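Local atomic coordinates of PDZ domain protein (Parabacteroides distasonis, PDB entry 4L8N), a protein that is of unknown function but carries PDZ domains around a DUF4136 domain and binds magnesium ions. Residues A234-I248 and W260-L274. Sequence-based numbering, arbitrary orientation.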
loop_
_atom_site.group_PDB
_atom_site.type_symbol
_atom_site.label_atom_id
_atom_site.label_comp_id
_atom_site.label_asym_id
_atom_site.label_seq_id
_atom_site.Cartn_x
_atom_site.Cartn_y
_atom_site.Cartn_z
ATOM N N ALA A 234 9.576 0.541 -8.874
ATOM C CA ALA A 234 8.291 0.331 -9.571
ATOM C C ALA A 234 7.357 1.546 -9.401
ATOM O O ALA A 234 6.504 1.789 -10.259
ATOM C CB ALA A 234 7.610 -0.930 -9.057
ATOM N N GLU A 235 7.524 2.295 -8.287
ATOM C CA GLU A 235 6.773 3.508 -7.959
ATOM C C GLU A 235 7.129 4.625 -8.930
ATOM O O GLU A 235 6.250 5.388 -9.333
ATOM C CB GLU A 235 7.066 3.955 -6.515
ATOM C CG GLU A 235 6.232 3.248 -5.457
ATOM C CD GLU A 235 5.068 4.023 -4.858
ATOM O OE1 GLU A 235 5.065 5.273 -4.947
ATOM O OE2 GLU A 235 4.177 3.373 -4.260
ATOM N N ALA A 236 8.422 4.706 -9.313
ATOM C CA ALA A 236 8.974 5.685 -10.253
ATOM C C ALA A 236 8.395 5.526 -11.683
ATOM O O ALA A 236 8.348 6.499 -12.432
ATOM C CB ALA A 236 10.490 5.560 -10.290
ATOM N N GLU A 237 7.950 4.309 -12.041
ATOM C CA GLU A 237 7.361 3.969 -13.347
ATOM C C GLU A 237 6.013 4.688 -13.609
ATOM O O GLU A 237 5.620 4.836 -14.774
ATOM C CB GLU A 237 7.154 2.442 -13.469
ATOM C CG GLU A 237 8.406 1.601 -13.245
ATOM C CD GLU A 237 9.504 1.756 -14.281
ATOM O OE1 GLU A 237 9.234 1.527 -15.482
ATOM O OE2 GLU A 237 10.646 2.089 -13.887
ATOM N N ALA A 238 5.316 5.120 -12.529
ATOM C CA ALA A 238 4.016 5.790 -12.590
ATOM C C ALA A 238 4.139 7.310 -12.752
ATOM O O ALA A 238 4.762 7.959 -11.917
ATOM C CB ALA A 238 3.217 5.478 -11.334
ATOM N N GLU A 239 3.500 7.878 -13.797
ATOM C CA GLU A 239 3.484 9.335 -14.021
ATOM C C GLU A 239 2.508 9.982 -13.079
ATOM O O GLU A 239 2.787 11.050 -12.554
ATOM C CB GLU A 239 3.097 9.733 -15.471
ATOM C CG GLU A 239 3.480 8.772 -16.590
ATOM C CD GLU A 239 3.286 9.276 -18.012
ATOM O OE1 GLU A 239 2.960 10.473 -18.197
ATOM O OE2 GLU A 239 3.456 8.460 -18.948
ATOM N N TYR A 240 1.331 9.338 -12.912
ATOM C CA TYR A 240 0.190 9.806 -12.125
ATOM C C TYR A 240 -0.152 8.907 -10.921
ATOM O O TYR A 240 0.101 7.696 -10.917
ATOM C CB TYR A 240 -1.054 9.895 -13.027
ATOM C CG TYR A 240 -0.934 10.870 -14.174
ATOM C CD1 TYR A 240 -1.244 12.217 -14.006
ATOM C CD2 TYR A 240 -0.535 10.443 -15.441
ATOM C CE1 TYR A 240 -1.147 13.121 -15.068
ATOM C CE2 TYR A 240 -0.456 11.331 -16.513
ATOM C CZ TYR A 240 -0.770 12.669 -16.324
ATOM O OH TYR A 240 -0.711 13.542 -17.384
ATOM N N LEU A 241 -0.783 9.525 -9.921
ATOM C CA LEU A 241 -1.254 8.848 -8.710
ATOM C C LEU A 241 -2.746 9.069 -8.554
ATOM O O LEU A 241 -3.245 10.192 -8.753
ATOM C CB LEU A 241 -0.501 9.320 -7.441
ATOM C CG LEU A 241 1.022 9.227 -7.476
ATOM C CD1 LEU A 241 1.649 10.063 -6.371
ATOM C CD2 LEU A 241 1.514 7.782 -7.478
ATOM N N LEU A 242 -3.453 7.985 -8.232
ATOM C CA LEU A 242 -4.894 8.018 -8.032
ATOM C C LEU A 242 -5.251 7.463 -6.659
ATOM O O LEU A 242 -4.839 6.349 -6.282
ATOM C CB LEU A 242 -5.661 7.251 -9.141
ATOM C CG LEU A 242 -7.188 7.496 -9.228
ATOM C CD1 LEU A 242 -7.671 7.473 -10.684
ATOM C CD2 LEU A 242 -7.987 6.464 -8.401
ATOM N N GLN A 243 -6.078 8.232 -5.952
ATOM C CA GLN A 243 -6.631 7.818 -4.682
ATOM C C GLN A 243 -8.153 7.927 -4.746
ATOM O O GLN A 243 -8.694 8.898 -5.283
ATOM C CB GLN A 243 -6.064 8.640 -3.510
ATOM C CG GLN A 243 -6.548 8.123 -2.151
ATOM C CD GLN A 243 -6.211 9.027 -1.000
ATOM O OE1 GLN A 243 -5.311 8.737 -0.213
ATOM N NE2 GLN A 243 -6.961 10.112 -0.847
ATOM N N PHE A 244 -8.835 6.920 -4.215
ATOM C CA PHE A 244 -10.290 6.910 -4.141
ATOM C C PHE A 244 -10.694 6.104 -2.908
ATOM O O PHE A 244 -10.261 4.966 -2.729
ATOM C CB PHE A 244 -10.955 6.388 -5.441
ATOM C CG PHE A 244 -12.459 6.315 -5.350
ATOM C CD1 PHE A 244 -13.224 7.470 -5.236
ATOM C CD2 PHE A 244 -13.112 5.092 -5.350
ATOM C CE1 PHE A 244 -14.614 7.398 -5.091
ATOM C CE2 PHE A 244 -14.507 5.023 -5.224
ATOM C CZ PHE A 244 -15.244 6.179 -5.077
ATOM N N GLY A 245 -11.469 6.733 -2.042
ATOM C CA GLY A 245 -11.919 6.109 -0.808
ATOM C C GLY A 245 -13.371 6.331 -0.448
ATOM O O GLY A 245 -13.976 7.338 -0.836
ATOM N N ILE A 246 -13.936 5.351 0.284
ATOM C CA ILE A 246 -15.291 5.380 0.842
ATOM C C ILE A 246 -15.123 5.254 2.371
ATOM O O ILE A 246 -14.402 4.366 2.847
ATOM C CB ILE A 246 -16.252 4.299 0.236
ATOM C CG1 ILE A 246 -16.317 4.367 -1.308
ATOM C CG2 ILE A 246 -17.661 4.374 0.845
ATOM C CD1 ILE A 246 -16.957 3.103 -2.004
ATOM N N ARG A 247 -15.775 6.168 3.115
ATOM C CA ARG A 247 -15.760 6.202 4.575
ATOM C C ARG A 247 -17.185 6.038 5.073
ATOM O O ARG A 247 -18.059 6.809 4.663
ATOM C CB ARG A 247 -15.135 7.521 5.077
ATOM C CG ARG A 247 -14.436 7.418 6.433
ATOM C CD ARG A 247 -13.746 8.722 6.827
ATOM N NE ARG A 247 -12.283 8.630 6.776
ATOM C CZ ARG A 247 -11.512 9.317 5.937
ATOM N NH1 ARG A 247 -12.051 10.181 5.084
ATOM N NH2 ARG A 247 -10.194 9.153 5.952
ATOM N N ILE A 248 -17.448 4.992 5.921
ATOM C CA ILE A 248 -18.806 4.754 6.478
ATOM C C ILE A 248 -18.771 5.136 7.978
ATOM O O ILE A 248 -18.216 4.392 8.799
ATOM C CB ILE A 248 -19.378 3.316 6.226
ATOM C CG1 ILE A 248 -19.507 2.999 4.713
ATOM C CG2 ILE A 248 -20.713 3.100 6.997
ATOM C CD1 ILE A 248 -20.033 1.574 4.356
ATOM N N TRP A 260 -16.209 1.402 8.818
ATOM C CA TRP A 260 -15.616 0.755 7.663
ATOM C C TRP A 260 -15.113 1.822 6.701
ATOM O O TRP A 260 -15.801 2.844 6.468
ATOM C CB TRP A 260 -16.717 -0.111 6.996
ATOM C CG TRP A 260 -16.297 -0.961 5.826
ATOM C CD1 TRP A 260 -15.986 -2.288 5.860
ATOM C CD2 TRP A 260 -16.351 -0.596 4.442
ATOM N NE1 TRP A 260 -15.780 -2.759 4.589
ATOM C CE2 TRP A 260 -15.982 -1.738 3.695
ATOM C CE3 TRP A 260 -16.654 0.592 3.755
ATOM C CZ2 TRP A 260 -15.942 -1.737 2.302
ATOM C CZ3 TRP A 260 -16.548 0.607 2.376
ATOM C CH2 TRP A 260 -16.248 -0.561 1.663
ATOM N N GLU A 261 -13.906 1.584 6.159
ATOM C CA GLU A 261 -13.239 2.471 5.220
ATOM C C GLU A 261 -12.509 1.630 4.202
ATOM O O GLU A 261 -11.851 0.653 4.562
ATOM C CB GLU A 261 -12.273 3.435 5.963
ATOM C CG GLU A 261 -11.725 4.584 5.112
ATOM C CD GLU A 261 -10.870 5.628 5.816
ATOM O OE1 GLU A 261 -11.365 6.250 6.780
ATOM O OE2 GLU A 261 -9.731 5.878 5.362
ATOM N N CYS A 262 -12.687 1.969 2.925
ATOM C CA CYS A 262 -12.028 1.310 1.810
ATOM C C CYS A 262 -11.369 2.361 0.950
ATOM O O CYS A 262 -12.020 3.327 0.522
ATOM C CB CYS A 262 -12.980 0.435 1.003
ATOM S SG CYS A 262 -12.142 -0.657 -0.181
ATOM N N GLU A 263 -10.044 2.216 0.788
ATOM C CA GLU A 263 -9.195 3.143 0.050
ATOM C C GLU A 263 -8.467 2.418 -1.062
ATOM O O GLU A 263 -7.791 1.423 -0.834
ATOM C CB GLU A 263 -8.186 3.818 1.003
ATOM C CG GLU A 263 -7.559 5.096 0.478
ATOM C CD GLU A 263 -6.454 5.659 1.346
ATOM O OE1 GLU A 263 -6.743 6.123 2.472
ATOM O OE2 GLU A 263 -5.295 5.671 0.878
ATOM N N ALA A 264 -8.643 2.908 -2.268
ATOM C CA ALA A 264 -7.961 2.411 -3.459
ATOM C C ALA A 264 -6.833 3.377 -3.812
ATOM O O ALA A 264 -7.053 4.604 -3.884
ATOM C CB ALA A 264 -8.937 2.280 -4.620
ATOM N N ASN A 265 -5.622 2.823 -3.963
ATOM C CA ASN A 265 -4.431 3.571 -4.349
ATOM C C ASN A 265 -3.856 2.925 -5.592
ATOM O O ASN A 265 -3.357 1.792 -5.560
ATOM C CB ASN A 265 -3.425 3.670 -3.215
ATOM C CG ASN A 265 -3.917 4.571 -2.109
ATOM O OD1 ASN A 265 -3.943 5.807 -2.247
ATOM N ND2 ASN A 265 -4.318 3.962 -0.989
ATOM N N GLU A 266 -4.003 3.640 -6.710
ATOM C CA GLU A 266 -3.651 3.170 -8.043
ATOM C C GLU A 266 -2.425 3.889 -8.630
ATOM O O GLU A 266 -2.340 5.114 -8.548
ATOM C CB GLU A 266 -4.882 3.388 -8.944
ATOM C CG GLU A 266 -5.110 2.302 -9.966
ATOM C CD GLU A 266 -5.540 0.957 -9.423
ATOM O OE1 GLU A 266 -6.707 0.843 -8.986
ATOM O OE2 GLU A 266 -4.734 -0.000 -9.505
ATOM N N LEU A 267 -1.472 3.122 -9.200
ATOM C CA LEU A 267 -0.276 3.691 -9.874
ATOM C C LEU A 267 -0.569 3.779 -11.369
ATOM O O LEU A 267 -0.714 2.752 -12.043
ATOM C CB LEU A 267 1.018 2.893 -9.612
ATOM C CG LEU A 267 1.601 2.920 -8.199
ATOM C CD1 LEU A 267 2.945 2.230 -8.177
ATOM C CD2 LEU A 267 1.775 4.327 -7.684
ATOM N N LEU A 268 -0.690 5.008 -11.872
ATOM C CA LEU A 268 -1.106 5.244 -13.244
ATOM C C LEU A 268 -0.017 5.609 -14.241
ATOM O O LEU A 268 0.914 6.374 -13.957
ATOM C CB LEU A 268 -2.171 6.329 -13.267
ATOM C CG LEU A 268 -3.584 5.797 -13.291
ATOM C CD1 LEU A 268 -4.018 5.305 -11.932
ATOM C CD2 LEU A 268 -4.514 6.851 -13.711
ATOM N N GLU A 269 -0.228 5.078 -15.460
ATOM C CA GLU A 269 0.572 5.243 -16.678
ATOM C C GLU A 269 0.111 6.496 -17.432
ATOM O O GLU A 269 0.961 7.259 -17.898
ATOM C CB GLU A 269 0.472 3.995 -17.591
ATOM C CG GLU A 269 0.697 2.664 -16.886
ATOM C CD GLU A 269 0.724 1.459 -17.804
ATOM O OE1 GLU A 269 -0.361 0.920 -18.123
ATOM O OE2 GLU A 269 1.838 1.047 -18.201
ATOM N N ASP A 270 -1.226 6.714 -17.552
ATOM C CA ASP A 270 -1.790 7.886 -18.239
ATOM C C ASP A 270 -2.758 8.643 -17.348
ATOM O O ASP A 270 -2.995 8.233 -16.213
ATOM C CB ASP A 270 -2.525 7.468 -19.535
ATOM C CG ASP A 270 -1.659 6.805 -20.583
ATOM O OD1 ASP A 270 -0.767 7.499 -21.148
ATOM O OD2 ASP A 270 -1.884 5.602 -20.863
ATOM N N SER A 271 -3.315 9.754 -17.865
ATOM C CA SER A 271 -4.340 10.535 -17.192
ATOM C C SER A 271 -5.622 9.706 -17.141
ATOM O O SER A 271 -5.898 8.935 -18.069
ATOM C CB SER A 271 -4.575 11.854 -17.916
ATOM O OG SER A 271 -5.584 12.621 -17.282
ATOM N N TYR A 272 -6.372 9.815 -16.036
ATOM C CA TYR A 272 -7.594 9.039 -15.833
ATOM C C TYR A 272 -8.655 9.811 -15.017
ATOM O O TYR A 272 -8.321 10.565 -14.094
ATOM C CB TYR A 272 -7.251 7.720 -15.156
ATOM C CG TYR A 272 -8.286 6.654 -15.393
ATOM C CD1 TYR A 272 -8.255 5.868 -16.540
ATOM C CD2 TYR A 272 -9.314 6.439 -14.480
ATOM C CE1 TYR A 272 -9.226 4.903 -16.779
ATOM C CE2 TYR A 272 -10.296 5.482 -14.712
ATOM C CZ TYR A 272 -10.246 4.714 -15.864
ATOM O OH TYR A 272 -11.206 3.767 -16.108
ATOM N N ARG A 273 -9.935 9.625 -15.394
ATOM C CA ARG A 273 -11.113 10.269 -14.791
ATOM C C ARG A 273 -11.565 9.547 -13.507
ATOM O O ARG A 273 -11.777 8.330 -13.523
ATOM C CB ARG A 273 -12.271 10.307 -15.804
ATOM C CG ARG A 273 -12.039 11.205 -17.019
ATOM C CD ARG A 273 -13.285 11.339 -17.877
ATOM N NE ARG A 273 -14.349 12.064 -17.179
ATOM C CZ ARG A 273 -14.534 13.379 -17.238
ATOM N NH1 ARG A 273 -13.757 14.133 -18.008
ATOM N NH2 ARG A 273 -15.507 13.950 -16.541
ATOM N N LEU A 274 -11.718 10.300 -12.398
ATOM C CA LEU A 274 -12.128 9.737 -11.104
ATOM C C LEU A 274 -13.585 9.237 -11.136
ATOM O O LEU A 274 -13.903 8.266 -10.437
ATOM C CB LEU A 274 -11.916 10.729 -9.943
ATOM C CG LEU A 274 -10.487 10.779 -9.348
ATOM C CD1 LEU A 274 -10.280 12.024 -8.539
ATOM C CD2 LEU A 274 -10.192 9.562 -8.476
#
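Tyr240 to Ile248 and Trp260 to Leu268 pair as the two arms of an antiparallel beta hairpin in the large mixed sheet of the DUF4136 region. Backbone bonds run in pairs from Tyr240–Leu268 to Ile246–Cys262, and Ile248 N reaches Trp260 O at 2.8 Å. At the far end Glu239 and Tyr240 both face Leu268, a classic beta bulge: Leu268 O takes a good bond from Tyr240 N and a weak one from Glu239 N. Glu239 of the bulge and nearby Asp270 are magnesium-binding residues.

Mostly apolar side chains line the face carrying Leu242 and Phe244; the exception is Glu266, its carboxylate held by Tyr277 and by Arg215 of the second subunit. Leu242 and Leu274 pass each other head to tail, Leu242 CG 3.7 Å from Leu274 CD2, while Leu242 CB also meets Leu268 CD1. Farther along, Ile248 CD1 rests 3.6 Å from Trp260 CE3, and Trp260 NE1 bonds to Thr292. The Tyr240 ring has Ser271 CA over one face.

The other face is mostly polar. In one of two conformers, Arg247 NE makes a tentative, poorly angled salt bridge to Glu261 OE1, the guanidinium and carboxylate planes nearly perpendicular (87°), and Phe191 a cation-pi contact. Glu263, extended with CG opposite the backbone N (chi1 -161°), carries its carboxylate to the Asn265 amide. Replacing it with an alanine would probably leave that amide without this acceptor and free to turn. As built, Asn265 ND2 donates almost straight to Glu263 OE2 at 2.7 Å, meeting that oxygen on its anti side.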